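Local atomic coordinates of putative sugar phosphate isomerase (Acidithiobacillus ferrooxidans, PDB entry 3L2H), a protein that is of uncertain function but probably binds a metal ion in a cupin barrel and is thought to isomerise sugar phosphates. Residues Q12-M17 and K35-A40; H66-A71 and D125-D130; T82-Q87 and H101-S106; S59-L64 and P132-R137. One frame throughout, in Å; residues are numbered along the deposited sequence.

Interaction 1. Residues Q12-M17 and K35-A40; sequences QEISRM and KSLGDA
Lys35 stretches from the end of strand 27-36 to the C-terminal turn of helix 11-16, where its ammonium meets backbone carbonyls of Ile14 and Ser15. NZ donates to Ile14 O at 2.9 Å, with a C=O...N angle of 136° and a tilt out of the carbonyl plane. Met17 N reaches the same oxygen from the opposite face, so two donors grip one carbonyl. A weak bond of 3.3 Å links NZ to Ser15 O, and water 1 reinforces it by accepting from NZ and donating to that oxygen. The positive charge would probably offset the partial negative charge of the helix end; NZ also salt-bridges a bound 3-cyclohexyl-1-propylsulfonic acid, probably from the crystallisation liquor.

The extended lysine chain slides past Met17, a selenomethionine, which runs in the opposite direction. Lys35 CD lies 4.0 Å from Met17 CB, while the bend at chi3 (74°) returns Met17 CE to Lys35 CB. Beside them, Leu37 CD2 packs against Ile14 CG1 at 4.0 Å and Met17 SE at 4.2 Å. An alanine at Lys35 would probably leave Ile14 O to Met17 N alone and open a gap beside Met17 CB.

Behind this first shell, Ser36 is the N-cap of helix 37-41, its OG accepting from Asp39 N at 3.2 Å. Backbone pairing of Lys35 with Leu50 sets the strand, and Leu9 covers Ile14 and Leu37. Gly93 and Phe95 of the second subunit pack on Ile14 and Leu37, respectively. This is an N-terminal helix docked on a sheet strand of the cupin fold, at a subunit interface.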
loop_
_atom_site.group_PDB
_atom_site.type_symbol
_atom_site.label_atom_id
_atom_site.label_comp_id
_atom_site.label_asym_id
_atom_site.label_seq_id
_atom_site.Cartn_x
_atom_site.Cartn_y
_atom_site.Cartn_z
ATOM N N GLN B 12 -13.434 29.996 15.415
ATOM C CA GLN B 12 -14.860 30.240 15.683
ATOM C C GLN B 12 -15.752 29.272 14.933
ATOM O O GLN B 12 -16.778 28.840 15.454
ATOM C CB GLN B 12 -15.209 31.711 15.359
ATOM C CG GLN B 12 -16.659 32.105 15.646
ATOM C CD GLN B 12 -16.901 33.616 15.597
ATOM O OE1 GLN B 12 -15.958 34.429 15.747
ATOM N NE2 GLN B 12 -18.124 33.994 15.386
ATOM N N GLU B 13 -15.380 28.910 13.715
ATOM C CA GLU B 13 -16.131 27.859 13.006
ATOM C C GLU B 13 -16.109 26.560 13.797
ATOM O O GLU B 13 -17.109 25.855 13.919
ATOM C CB GLU B 13 -15.558 27.616 11.614
ATOM C CG GLU B 13 -15.825 28.766 10.605
ATOM C CD GLU B 13 -15.166 28.486 9.282
ATOM O OE1 GLU B 13 -15.798 27.783 8.439
ATOM O OE2 GLU B 13 -14.018 28.922 9.102
ATOM N N ILE B 14 -14.949 26.226 14.318
ATOM C CA ILE B 14 -14.775 25.006 15.079
ATOM C C ILE B 14 -15.583 25.072 16.396
ATOM O O ILE B 14 -16.327 24.116 16.737
ATOM C CB ILE B 14 -13.309 24.730 15.389
ATOM C CG1 ILE B 14 -12.587 24.387 14.054
ATOM C CG2 ILE B 14 -13.223 23.601 16.457
ATOM C CD1 ILE B 14 -11.047 24.246 14.130
ATOM N N SER B 15 -15.487 26.192 17.114
ATOM C CA SER B 15 -16.165 26.242 18.405
ATOM C C SER B 15 -17.671 26.137 18.204
ATOM O O SER B 15 -18.368 25.521 19.008
ATOM C CB SER B 15 -15.774 27.491 19.216
ATOM O OG SER B 15 -16.198 28.653 18.582
ATOM N N ARG B 16 -18.156 26.674 17.097
ATOM C CA ARG B 16 -19.572 26.601 16.781
ATOM C C ARG B 16 -20.033 25.246 16.260
ATOM O O ARG B 16 -21.238 24.973 16.290
ATOM C CB ARG B 16 -19.939 27.653 15.733
ATOM C CG ARG B 16 -19.872 29.079 16.255
ATOM C CD ARG B 16 -20.239 30.038 15.149
ATOM N NE ARG B 16 -21.458 29.598 14.506
ATOM C CZ ARG B 16 -22.694 29.971 14.834
ATOM N NH1 ARG B 16 -22.956 30.879 15.769
ATOM N NH2 ARG B 16 -23.694 29.443 14.172
HETATM N N MSE B 17 -19.139 24.414 15.754
HETATM C CA MSE B 17 -19.558 23.073 15.269
HETATM C C MSE B 17 -20.301 22.310 16.367
HETATM O O MSE B 17 -19.902 22.355 17.514
HETATM C CB MSE B 17 -18.363 22.221 14.841
HETATM C CG MSE B 17 -17.759 22.581 13.522
HETATM SE SE MSE B 17 -16.111 21.656 13.222
HETATM C CE MSE B 17 -16.963 19.882 12.846
ATOM N N LYS B 35 -15.622 16.401 16.962
ATOM C CA LYS B 35 -15.602 17.301 15.828
ATOM C C LYS B 35 -14.523 16.822 14.855
ATOM O O LYS B 35 -13.334 16.915 15.141
ATOM C CB LYS B 35 -15.325 18.726 16.294
ATOM C CG LYS B 35 -16.444 19.283 17.255
ATOM C CD LYS B 35 -16.107 20.716 17.768
ATOM C CE LYS B 35 -17.120 21.172 18.784
ATOM N NZ LYS B 35 -16.870 22.639 19.174
ATOM N N SER B 36 -14.941 16.289 13.727
ATOM C CA SER B 36 -14.017 15.703 12.819
ATOM C C SER B 36 -13.491 16.794 11.855
ATOM O O SER B 36 -14.137 17.178 10.838
ATOM C CB SER B 36 -14.625 14.553 12.047
ATOM O OG SER B 36 -13.665 14.072 11.093
ATOM N N LEU B 37 -12.362 17.349 12.238
ATOM C CA LEU B 37 -11.770 18.437 11.455
ATOM C C LEU B 37 -11.353 17.922 10.062
ATOM O O LEU B 37 -11.608 18.551 9.021
ATOM C CB LEU B 37 -10.595 19.033 12.208
ATOM C CG LEU B 37 -10.859 19.532 13.634
ATOM C CD1 LEU B 37 -9.598 20.245 14.171
ATOM C CD2 LEU B 37 -12.160 20.414 13.732
ATOM N N GLY B 38 -10.768 16.727 10.040
ATOM C CA GLY B 38 -10.363 16.124 8.784
ATOM C C GLY B 38 -11.509 15.851 7.848
ATOM O O GLY B 38 -11.402 16.163 6.660
ATOM N N ASP B 39 -12.645 15.343 8.346
ATOM C CA ASP B 39 -13.756 15.052 7.416
ATOM C C ASP B 39 -14.356 16.327 6.898
ATOM O O ASP B 39 -14.810 16.384 5.742
ATOM C CB ASP B 39 -14.842 14.175 8.079
ATOM C CG ASP B 39 -14.343 12.748 8.309
ATOM O OD1 ASP B 39 -13.966 12.105 7.289
ATOM O OD2 ASP B 39 -14.257 12.306 9.491
ATOM N N ALA B 40 -14.360 17.358 7.736
ATOM C CA ALA B 40 -14.888 18.656 7.351
ATOM C C ALA B 40 -14.120 19.233 6.155
ATOM O O ALA B 40 -14.715 19.884 5.309
ATOM C CB ALA B 40 -14.867 19.651 8.540
HETATM O O HOH W 1 -19.161 22.979 20.690
#

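Interaction 2. Residues H66-A71 and D125-D130. With EDO (1,2-ethanediol), chain N.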
loop_
_atom_site.group_PDB
_atom_site.type_symbol
_atom_site.label_atom_id
_atom_site.label_comp_id
_atom_site.label_asym_id
_atom_site.label_seq_id
_atom_site.Cartn_x
_atom_site.Cartn_y
_atom_site.Cartn_z
ATOM N N HIS B 66 -3.055 -2.820 15.611
ATOM C CA HIS B 66 -1.957 -3.563 15.040
ATOM C C HIS B 66 -1.325 -2.880 13.815
ATOM O O HIS B 66 -0.180 -3.189 13.501
ATOM C CB HIS B 66 -2.443 -4.961 14.603
ATOM C CG HIS B 66 -2.805 -5.863 15.734
ATOM N ND1 HIS B 66 -2.510 -7.209 15.730
ATOM C CD2 HIS B 66 -3.438 -5.616 16.909
ATOM C CE1 HIS B 66 -2.950 -7.745 16.853
ATOM N NE2 HIS B 66 -3.513 -6.799 17.586
ATOM N N TYR B 67 -2.073 -2.030 13.108
ATOM C CA TYR B 67 -1.586 -1.379 11.878
ATOM C C TYR B 67 -1.742 0.139 11.851
ATOM O O TYR B 67 -0.896 0.836 11.268
ATOM C CB TYR B 67 -2.309 -1.973 10.630
ATOM C CG TYR B 67 -1.839 -3.360 10.317
ATOM C CD1 TYR B 67 -0.704 -3.568 9.542
ATOM C CD2 TYR B 67 -2.476 -4.460 10.850
ATOM C CE1 TYR B 67 -0.243 -4.862 9.304
ATOM C CE2 TYR B 67 -2.023 -5.783 10.617
ATOM C CZ TYR B 67 -0.932 -5.971 9.842
ATOM O OH TYR B 67 -0.447 -7.237 9.598
ATOM N N GLU B 68 -2.817 0.667 12.404
ATOM C CA GLU B 68 -2.994 2.124 12.441
ATOM C C GLU B 68 -2.307 2.786 13.644
ATOM O O GLU B 68 -2.507 2.369 14.793
ATOM C CB GLU B 68 -4.469 2.523 12.467
ATOM C CG GLU B 68 -5.269 2.294 11.173
ATOM C CD GLU B 68 -6.713 2.758 11.259
ATOM O OE1 GLU B 68 -7.157 3.182 12.354
ATOM O OE2 GLU B 68 -7.441 2.743 10.213
ATOM N N GLU B 69 -1.472 3.795 13.375
ATOM C CA GLU B 69 -0.943 4.651 14.425
ATOM C C GLU B 69 -2.014 5.618 14.939
ATOM O O GLU B 69 -2.955 5.966 14.230
ATOM C CB GLU B 69 0.289 5.431 13.902
ATOM C CG GLU B 69 1.451 4.454 13.699
ATOM C CD GLU B 69 2.726 5.116 13.276
ATOM O OE1 GLU B 69 2.641 6.241 12.765
ATOM O OE2 GLU B 69 3.793 4.480 13.446
ATOM N N GLU B 70 -1.851 6.070 16.181
ATOM C CA GLU B 70 -2.804 6.959 16.818
ATOM C C GLU B 70 -1.990 7.875 17.734
ATOM O O GLU B 70 -0.961 7.442 18.244
ATOM C CB GLU B 70 -3.787 6.108 17.640
ATOM C CG GLU B 70 -4.822 6.813 18.349
ATOM C CD GLU B 70 -5.908 5.868 18.882
ATOM O OE1 GLU B 70 -5.645 4.699 19.313
ATOM O OE2 GLU B 70 -7.038 6.334 18.836
ATOM N N ALA B 71 -2.469 9.091 17.981
ATOM C CA ALA B 71 -1.835 9.993 18.929
ATOM C C ALA B 71 -2.851 10.959 19.517
ATOM O O ALA B 71 -3.916 11.183 18.925
ATOM C CB ALA B 71 -0.688 10.773 18.259
ATOM N N ASP B 125 -7.264 0.909 5.114
ATOM C CA ASP B 125 -8.276 -0.027 4.662
ATOM C C ASP B 125 -8.310 -1.330 5.479
ATOM O O ASP B 125 -9.371 -1.940 5.566
ATOM C CB ASP B 125 -8.040 -0.390 3.207
ATOM C CG ASP B 125 -8.479 0.709 2.242
ATOM O OD1 ASP B 125 -9.203 1.632 2.623
ATOM O OD2 ASP B 125 -8.138 0.585 1.067
ATOM N N GLN B 126 -7.180 -1.745 6.026
ATOM C CA GLN B 126 -7.092 -2.920 6.888
ATOM C C GLN B 126 -6.443 -2.604 8.250
ATOM O O GLN B 126 -5.387 -1.968 8.328
ATOM C CB GLN B 126 -6.283 -4.040 6.234
ATOM C CG GLN B 126 -6.896 -4.636 4.933
ATOM C CD GLN B 126 -6.043 -5.804 4.362
ATOM O OE1 GLN B 126 -5.184 -5.544 3.536
ATOM N NE2 GLN B 126 -6.247 -7.086 4.864
ATOM N N ASP B 127 -7.022 -3.159 9.303
ATOM C CA ASP B 127 -6.440 -3.034 10.641
ATOM C C ASP B 127 -6.960 -4.188 11.471
ATOM O O ASP B 127 -7.912 -4.894 11.094
ATOM C CB ASP B 127 -6.824 -1.674 11.248
ATOM C CG ASP B 127 -5.983 -1.263 12.470
ATOM O OD1 ASP B 127 -4.897 -1.833 12.728
ATOM O OD2 ASP B 127 -6.469 -0.325 13.161
ATOM N N VAL B 128 -6.318 -4.389 12.600
ATOM C CA VAL B 128 -6.719 -5.360 13.583
ATOM C C VAL B 128 -6.669 -4.590 14.892
ATOM O O VAL B 128 -5.690 -3.871 15.154
ATOM C CB VAL B 128 -5.810 -6.580 13.619
ATOM C CG1 VAL B 128 -6.301 -7.561 14.725
ATOM C CG2 VAL B 128 -5.734 -7.264 12.236
ATOM N N VAL B 129 -7.727 -4.670 15.679
ATOM C CA VAL B 129 -7.762 -3.951 16.932
ATOM C C VAL B 129 -8.147 -4.893 18.040
ATOM O O VAL B 129 -9.153 -5.603 17.920
ATOM C CB VAL B 129 -8.750 -2.792 16.902
ATOM C CG1 VAL B 129 -8.685 -2.006 18.267
ATOM C CG2 VAL B 129 -8.505 -1.890 15.680
ATOM N N ASP B 130 -7.377 -4.885 19.131
ATOM C CA ASP B 130 -7.672 -5.720 20.275
ATOM C C ASP B 130 -8.356 -4.906 21.343
ATOM O O ASP B 130 -7.976 -3.765 21.589
ATOM C CB ASP B 130 -6.432 -6.338 20.871
ATOM C CG ASP B 130 -5.894 -7.473 20.031
ATOM O OD1 ASP B 130 -6.715 -8.088 19.319
ATOM O OD2 ASP B 130 -4.660 -7.689 20.016
HETATM C C1 EDO N . -8.736 7.774 21.411
HETATM O O1 EDO N . -8.352 6.469 20.925
HETATM C C2 EDO N . -7.726 8.288 22.408
HETATM O O2 EDO N . -7.963 7.606 23.658
HETATM O O HOH W 2 -8.791 0.869 12.823
#
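His66 and Tyr67 join the loop between strands 64-65 and 70-76 to Asp127, Val128 and Asp130 on strand 126-131, a polar contact with one ring packed over a valine. His66 N donates to Val128 O at 2.9 Å. At the far end of the side chain, NE2 donates to Asp130 OD2 at 2.8 Å; the acceptor lies in the ring plane, but the donor stands above the carboxylate plane. Asp130 in turn salt-bridges Arg137. Val128 CG1 sits over the His66 ring, 3.9 Å from its centroid, a CH-pi contact. An alanine at His66 would probably leave Asp130 OD2 without this donor and the Val128 methyl without its ring.

The loop belongs to the first cupin motif, in which His63, His65 and Glu70 occupy positions that carry metal ligands in relatives. Asp127 braces it: OD1 accepts from Tyr67 N at 2.9 Å and weakly from Glu68 N, while OD2 accepts from His65 ND1. Glu68 OE1 comes within 3.7 Å of Asp127 OD2 despite like charge, with water 2 donating to OD2 and, weakly, to OE1; Glu68 OE2 accepts from Leu124 N and salt-bridges Arg140. Tyr67 OH turns to Asn142 of the third subunit.

Interaction 3. Residues T82-Q87 and H101-S106. With EDO (1,2-ethanediol), chain N.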
loop_
_atom_site.group_PDB
_atom_site.type_symbol
_atom_site.label_atom_id
_atom_site.label_comp_id
_atom_site.label_asym_id
_atom_site.label_seq_id
_atom_site.Cartn_x
_atom_site.Cartn_y
_atom_site.Cartn_z
ATOM N N THR B 82 -4.332 5.422 30.915
ATOM C CA THR B 82 -3.971 4.060 31.222
ATOM C C THR B 82 -3.285 3.461 30.006
ATOM O O THR B 82 -3.842 3.501 28.918
ATOM C CB THR B 82 -5.223 3.216 31.583
ATOM O OG1 THR B 82 -5.792 3.765 32.766
ATOM C CG2 THR B 82 -4.909 1.741 31.801
HETATM N N MSE B 83 -2.078 2.931 30.199
HETATM C CA MSE B 83 -1.347 2.210 29.162
HETATM C C MSE B 83 -0.826 0.940 29.766
HETATM O O MSE B 83 -0.109 0.977 30.751
HETATM C CB MSE B 83 -0.169 3.011 28.588
HETATM C CG MSE B 83 -0.570 4.244 27.879
HETATM SE SE MSE B 83 0.983 5.157 27.010
HETATM C CE MSE B 83 1.857 5.843 28.636
ATOM N N GLU B 84 -1.199 -0.201 29.174
ATOM C CA GLU B 84 -0.866 -1.508 29.741
ATOM C C GLU B 84 -1.206 -1.504 31.242
ATOM O O GLU B 84 -2.335 -1.203 31.597
ATOM C CB GLU B 84 0.584 -1.856 29.426
ATOM C CG GLU B 84 0.852 -1.941 27.911
ATOM C CD GLU B 84 0.168 -3.155 27.273
ATOM O OE1 GLU B 84 0.237 -4.259 27.880
ATOM O OE2 GLU B 84 -0.448 -3.018 26.199
ATOM N N ASN B 85 -0.263 -1.812 32.125
ATOM C CA ASN B 85 -0.539 -1.832 33.573
ATOM C C ASN B 85 -0.215 -0.517 34.292
ATOM O O ASN B 85 0.109 -0.542 35.502
ATOM C CB ASN B 85 0.312 -2.885 34.334
ATOM C CG ASN B 85 0.324 -4.262 33.698
ATOM O OD1 ASN B 85 -0.516 -4.603 32.855
ATOM N ND2 ASN B 85 1.294 -5.085 34.120
ATOM N N ASP B 86 -0.213 0.618 33.595
ATOM C CA ASP B 86 0.297 1.842 34.217
ATOM C C ASP B 86 -0.722 2.940 34.017
ATOM O O ASP B 86 -1.444 2.957 33.003
ATOM C CB ASP B 86 1.641 2.248 33.592
ATOM C CG ASP B 86 2.659 1.097 33.559
ATOM O OD1 ASP B 86 2.756 0.371 34.562
ATOM O OD2 ASP B 86 3.352 0.906 32.520
ATOM N N GLN B 87 -0.759 3.874 34.961
ATOM C CA GLN B 87 -1.608 5.034 34.833
ATOM C C GLN B 87 -0.762 6.267 34.987
ATOM O O GLN B 87 0.122 6.297 35.820
ATOM C CB GLN B 87 -2.673 5.058 35.894
ATOM C CG GLN B 87 -3.594 3.892 35.830
ATOM C CD GLN B 87 -4.901 4.267 36.431
ATOM O OE1 GLN B 87 -5.951 4.131 35.792
ATOM N NE2 GLN B 87 -4.856 4.843 37.625
ATOM N N HIS B 101 1.077 -1.908 17.728
ATOM C CA HIS B 101 1.394 -2.945 18.733
ATOM C C HIS B 101 2.150 -2.521 19.978
ATOM O O HIS B 101 2.643 -3.400 20.717
ATOM C CB HIS B 101 2.309 -4.034 18.154
ATOM C CG HIS B 101 1.713 -4.798 17.047
ATOM N ND1 HIS B 101 0.928 -5.907 17.276
ATOM C CD2 HIS B 101 1.808 -4.656 15.700
ATOM C CE1 HIS B 101 0.557 -6.416 16.109
ATOM N NE2 HIS B 101 1.065 -5.669 15.135
ATOM N N ALA B 102 2.244 -1.243 20.255
ATOM C CA ALA B 102 3.105 -0.777 21.315
ATOM C C ALA B 102 2.458 -0.883 22.679
ATOM O O ALA B 102 3.086 -1.380 23.601
ATOM C CB ALA B 102 3.531 0.667 21.046
ATOM N N ALA B 103 1.215 -0.418 22.825
ATOM C CA ALA B 103 0.579 -0.411 24.130
ATOM C C ALA B 103 -0.935 -0.209 24.011
ATOM O O ALA B 103 -1.378 0.706 23.313
ATOM C CB ALA B 103 1.169 0.690 24.971
ATOM N N ALA B 104 -1.717 -1.049 24.679
ATOM C CA ALA B 104 -3.163 -0.809 24.814
ATOM C C ALA B 104 -3.368 0.425 25.697
ATOM O O ALA B 104 -2.623 0.628 26.651
ATOM C CB ALA B 104 -3.858 -2.047 25.415
ATOM N N HIS B 105 -4.370 1.232 25.398
ATOM C CA HIS B 105 -4.645 2.408 26.191
ATOM C C HIS B 105 -6.085 2.828 26.198
ATOM O O HIS B 105 -6.871 2.467 25.311
ATOM C CB HIS B 105 -3.819 3.610 25.653
ATOM C CG HIS B 105 -4.559 4.466 24.683
ATOM N ND1 HIS B 105 -4.614 4.191 23.336
ATOM C CD2 HIS B 105 -5.294 5.595 24.873
ATOM C CE1 HIS B 105 -5.363 5.112 22.738
ATOM N NE2 HIS B 105 -5.771 5.988 23.651
ATOM N N SER B 106 -6.401 3.639 27.204
ATOM C CA SER B 106 -7.593 4.438 27.244
ATOM C C SER B 106 -7.288 5.687 28.091
ATOM O O SER B 106 -6.318 5.727 28.821
ATOM C CB SER B 106 -8.805 3.677 27.809
ATOM O OG SER B 106 -8.541 3.190 29.122
HETATM C C1 EDO N . -8.736 7.774 21.411
HETATM O O1 EDO N . -8.352 6.469 20.925
HETATM C C2 EDO N . -7.726 8.288 22.408
HETATM O O2 EDO N . -7.963 7.606 23.658
#
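A two-residue beta hairpin, turning at Glu84 and Asn85 between strands 79-83 and 86-90, lays its first strand antiparallel to strand 105-108. Thr82 and Ser106 form the hydrogen-bonded pair: Thr82 N donates to Ser106 O at 2.9 Å, and Ser106 N returns a bond to Thr82 O at 3.1 Å. Next comes the non-hydrogen-bonded pair of Met83, a selenomethionine, and His105; Met83 CG lies 4.0 Å from His105 CB. Here the backbones close to CA-H...O contact, with Met83 CA 3.2 Å from Ala104 O.

Past the end of the regular strand, Glu84 continues the pairing by two routes. Its N donates to Ala104 O at 3.0 Å, while its carboxylate takes over the acceptor's role: OE2 receives Ala104 N at 2.8 Å, on the anti side and close to the carboxylate plane. A bend at chi2 (-69°) swings CD toward Ala104, and CG rests against Ala103 CB. Both polar atoms of the Ala104 backbone are thus held by one residue.

His105 stacks on Phe98 and meets the His63 ring, while its NE2 hydrogen-bonds O2 of a bound ethanediol at 2.7 Å. Ser106 and Thr82 project from the other face, where Tyr62 packs. A type II' turn from Met83 to Asp86 closes the hairpin, and His105 probably occupies the place of the second-motif histidine that lines the metal pocket in other cupins.

Interaction 4. Residues S59-L64 and P132-R137. With EDO (1,2-ethanediol), chain N.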
loop_
_atom_site.group_PDB
_atom_site.type_symbol
_atom_site.label_atom_id
_atom_site.label_comp_id
_atom_site.label_asym_id
_atom_site.label_seq_id
_atom_site.Cartn_x
_atom_site.Cartn_y
_atom_site.Cartn_z
ATOM N N SER B 59 -12.299 8.189 26.812
ATOM C CA SER B 59 -12.027 8.500 25.423
ATOM C C SER B 59 -12.385 7.379 24.460
ATOM O O SER B 59 -12.601 7.641 23.265
ATOM C CB SER B 59 -10.527 8.858 25.268
ATOM O OG SER B 59 -9.652 7.742 25.435
ATOM N N THR B 60 -12.446 6.144 24.975
ATOM C CA THR B 60 -12.503 4.972 24.120
ATOM C C THR B 60 -12.737 3.721 24.965
ATOM O O THR B 60 -12.871 3.816 26.173
ATOM C CB THR B 60 -11.141 4.804 23.353
ATOM O OG1 THR B 60 -11.283 3.842 22.307
ATOM C CG2 THR B 60 -10.022 4.394 24.329
ATOM N N GLU B 61 -12.847 2.563 24.330
ATOM C CA GLU B 61 -12.672 1.304 25.051
ATOM C C GLU B 61 -11.216 0.945 24.937
ATOM O O GLU B 61 -10.641 1.013 23.841
ATOM C CB GLU B 61 -13.522 0.183 24.454
ATOM C CG GLU B 61 -13.186 -1.210 25.001
ATOM C CD GLU B 61 -13.497 -1.397 26.479
ATOM O OE1 GLU B 61 -14.186 -0.525 27.055
ATOM O OE2 GLU B 61 -13.081 -2.432 27.102
ATOM N N TYR B 62 -10.591 0.618 26.061
ATOM C CA TYR B 62 -9.187 0.164 26.131
ATOM C C TYR B 62 -8.837 -0.701 24.940
ATOM O O TYR B 62 -9.448 -1.752 24.739
ATOM C CB TYR B 62 -9.016 -0.612 27.408
ATOM C CG TYR B 62 -7.613 -1.012 27.808
ATOM C CD1 TYR B 62 -6.656 -0.061 28.162
ATOM C CD2 TYR B 62 -7.249 -2.348 27.840
ATOM C CE1 TYR B 62 -5.362 -0.445 28.566
ATOM C CE2 TYR B 62 -5.986 -2.750 28.254
ATOM C CZ TYR B 62 -5.053 -1.796 28.612
ATOM O OH TYR B 62 -3.823 -2.206 28.988
ATOM N N HIS B 63 -7.864 -0.248 24.135
ATOM C CA HIS B 63 -7.596 -0.929 22.875
ATOM C C HIS B 63 -6.145 -0.814 22.380
ATOM O O HIS B 63 -5.368 0.043 22.812
ATOM C CB HIS B 63 -8.558 -0.397 21.792
ATOM C CG HIS B 63 -8.240 0.996 21.358
ATOM N ND1 HIS B 63 -8.822 2.106 21.925
ATOM C CD2 HIS B 63 -7.299 1.467 20.496
ATOM C CE1 HIS B 63 -8.319 3.198 21.375
ATOM N NE2 HIS B 63 -7.361 2.841 20.533
ATOM N N LEU B 64 -5.823 -1.695 21.431
ATOM C CA LEU B 64 -4.511 -1.786 20.813
ATOM C C LEU B 64 -4.704 -1.961 19.322
ATOM O O LEU B 64 -5.385 -2.896 18.884
ATOM C CB LEU B 64 -3.761 -3.009 21.347
ATOM C CG LEU B 64 -2.377 -3.256 20.757
ATOM C CD1 LEU B 64 -1.372 -2.197 21.200
ATOM C CD2 LEU B 64 -1.887 -4.633 21.181
ATOM N N PRO B 132 -8.701 -5.790 24.920
ATOM C CA PRO B 132 -8.368 -6.846 25.896
ATOM C C PRO B 132 -9.389 -7.007 27.042
ATOM O O PRO B 132 -9.603 -8.137 27.498
ATOM C CB PRO B 132 -7.001 -6.434 26.432
ATOM C CG PRO B 132 -6.411 -5.467 25.378
ATOM C CD PRO B 132 -7.598 -4.815 24.713
ATOM N N ASN B 133 -10.025 -5.925 27.479
ATOM C CA ASN B 133 -10.951 -6.001 28.622
ATOM C C ASN B 133 -12.271 -6.635 28.240
ATOM O O ASN B 133 -13.002 -7.115 29.138
ATOM C CB ASN B 133 -11.185 -4.634 29.289
ATOM C CG ASN B 133 -9.922 -4.111 29.990
ATOM O OD1 ASN B 133 -8.988 -4.881 30.278
ATOM N ND2 ASN B 133 -9.889 -2.827 30.246
ATOM N N GLN B 134 -12.555 -6.694 26.946
ATOM C CA GLN B 134 -13.716 -7.380 26.466
ATOM C C GLN B 134 -13.370 -8.784 25.898
ATOM O O GLN B 134 -14.263 -9.458 25.475
ATOM C CB GLN B 134 -14.433 -6.555 25.378
ATOM C CG GLN B 134 -14.767 -5.098 25.827
ATOM C CD GLN B 134 -15.507 -5.045 27.126
ATOM O OE1 GLN B 134 -16.372 -5.892 27.390
ATOM N NE2 GLN B 134 -15.182 -4.080 27.971
ATOM N N HIS B 135 -12.098 -9.174 25.867
ATOM C CA HIS B 135 -11.686 -10.468 25.319
ATOM C C HIS B 135 -12.091 -10.597 23.845
ATOM O O HIS B 135 -12.530 -11.664 23.400
ATOM C CB HIS B 135 -12.283 -11.598 26.184
ATOM C CG HIS B 135 -11.543 -12.882 26.132
ATOM N ND1 HIS B 135 -12.129 -14.061 25.693
ATOM C CD2 HIS B 135 -10.267 -13.190 26.454
ATOM C CE1 HIS B 135 -11.244 -15.042 25.795
ATOM N NE2 HIS B 135 -10.098 -14.540 26.224
ATOM N N LYS B 136 -11.934 -9.505 23.094
ATOM C CA LYS B 136 -12.304 -9.482 21.681
ATOM C C LYS B 136 -11.210 -8.913 20.776
ATOM O O LYS B 136 -10.501 -8.003 21.154
ATOM C CB LYS B 136 -13.586 -8.650 21.480
ATOM C CG LYS B 136 -14.852 -9.305 22.080
ATOM C CD LYS B 136 -15.975 -8.389 22.031
ATOM C CE LYS B 136 -17.160 -8.838 22.957
ATOM N NZ LYS B 136 -17.401 -10.286 22.898
ATOM N N ARG B 137 -11.157 -9.442 19.564
ATOM C CA ARG B 137 -10.286 -8.958 18.519
ATOM C C ARG B 137 -11.182 -8.573 17.360
ATOM O O ARG B 137 -12.056 -9.352 16.958
ATOM C CB ARG B 137 -9.296 -10.028 18.075
ATOM C CG ARG B 137 -8.423 -9.591 16.881
ATOM C CD ARG B 137 -7.187 -10.468 16.725
ATOM N NE ARG B 137 -6.192 -10.129 17.722
ATOM C CZ ARG B 137 -5.009 -10.718 17.816
ATOM N NH1 ARG B 137 -4.662 -11.672 16.946
ATOM N NH2 ARG B 137 -4.159 -10.346 18.748
HETATM C C1 EDO N . -8.736 7.774 21.411
HETATM O O1 EDO N . -8.352 6.469 20.925
HETATM C C2 EDO N . -7.726 8.288 22.408
HETATM O O2 EDO N . -7.963 7.606 23.658
HETATM O O HOH W 3 -10.758 -3.586 26.136
HETATM O O HOH W 4 -12.315 -1.416 29.464
#
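Tyr62, Pro132 and Glu61 carry most of this contact, which ties the first-motif loop of the cupin fold to the turn between strands 126-131 and 136-141. The Tyr62 side chain crosses Pro132 at about a right angle, with CE2 4.0 Å from the proline CG. Pro132 CD also approaches Tyr62 O at 3.6 Å. Asn133 ND2 comes obliquely to the ring atom Tyr62 CD2, the amide and ring planes lying only 10° apart. Beyond the contact, Ala104 also packs on this ring.

Glu61 supplies the polar half. Its OE2 accepts from Gln134 NE2 at 2.8 Å in a nearly straight bond of 170°; the acceptor lies in the amide plane, while the donor stands above the carboxylate plane. Water 3 and water 4 donate to the same oxygen, making three donors in all. The backbone of Glu61 is put to use as well, since its O accepts from His63 ND1, and His63 NE2 bonds to Glu70. The loop's geometry therefore links the outer turn to a histidine of the presumed metal pocket.

The opposing turn is shaped by a bond from His135 N to Pro132 O and by a G1 beta bulge, where His135 and Lys136 face Tyr131. Between the two backbones, water 3 donates to Tyr62 O at 2.7 Å and accepts from Asn133 N at 2.8 Å.

From the N terminus, interaction 1 comes first and closes a loop of 17 residues, most of them strand, before any other contact opens; it fastens the N-terminal helix to the large sheet, with its centre 24 Å or more from the other three. The remaining contacts nest without crossing. Segment 59-64 opens interaction 4 and 66-71 opens interaction 2; interaction 3 then opens and closes within 82-106, before 125-130 closes interaction 2 and 132-137 closes interaction 4. These three join the first-motif loop, the hairpin sheet and the C-terminal sheet; one bound ethanediol lies among Ser59, His63, Glu70 and His105, and a probable hydrogen bond from Tyr62 OH to Glu84 O links interactions 3 and 4.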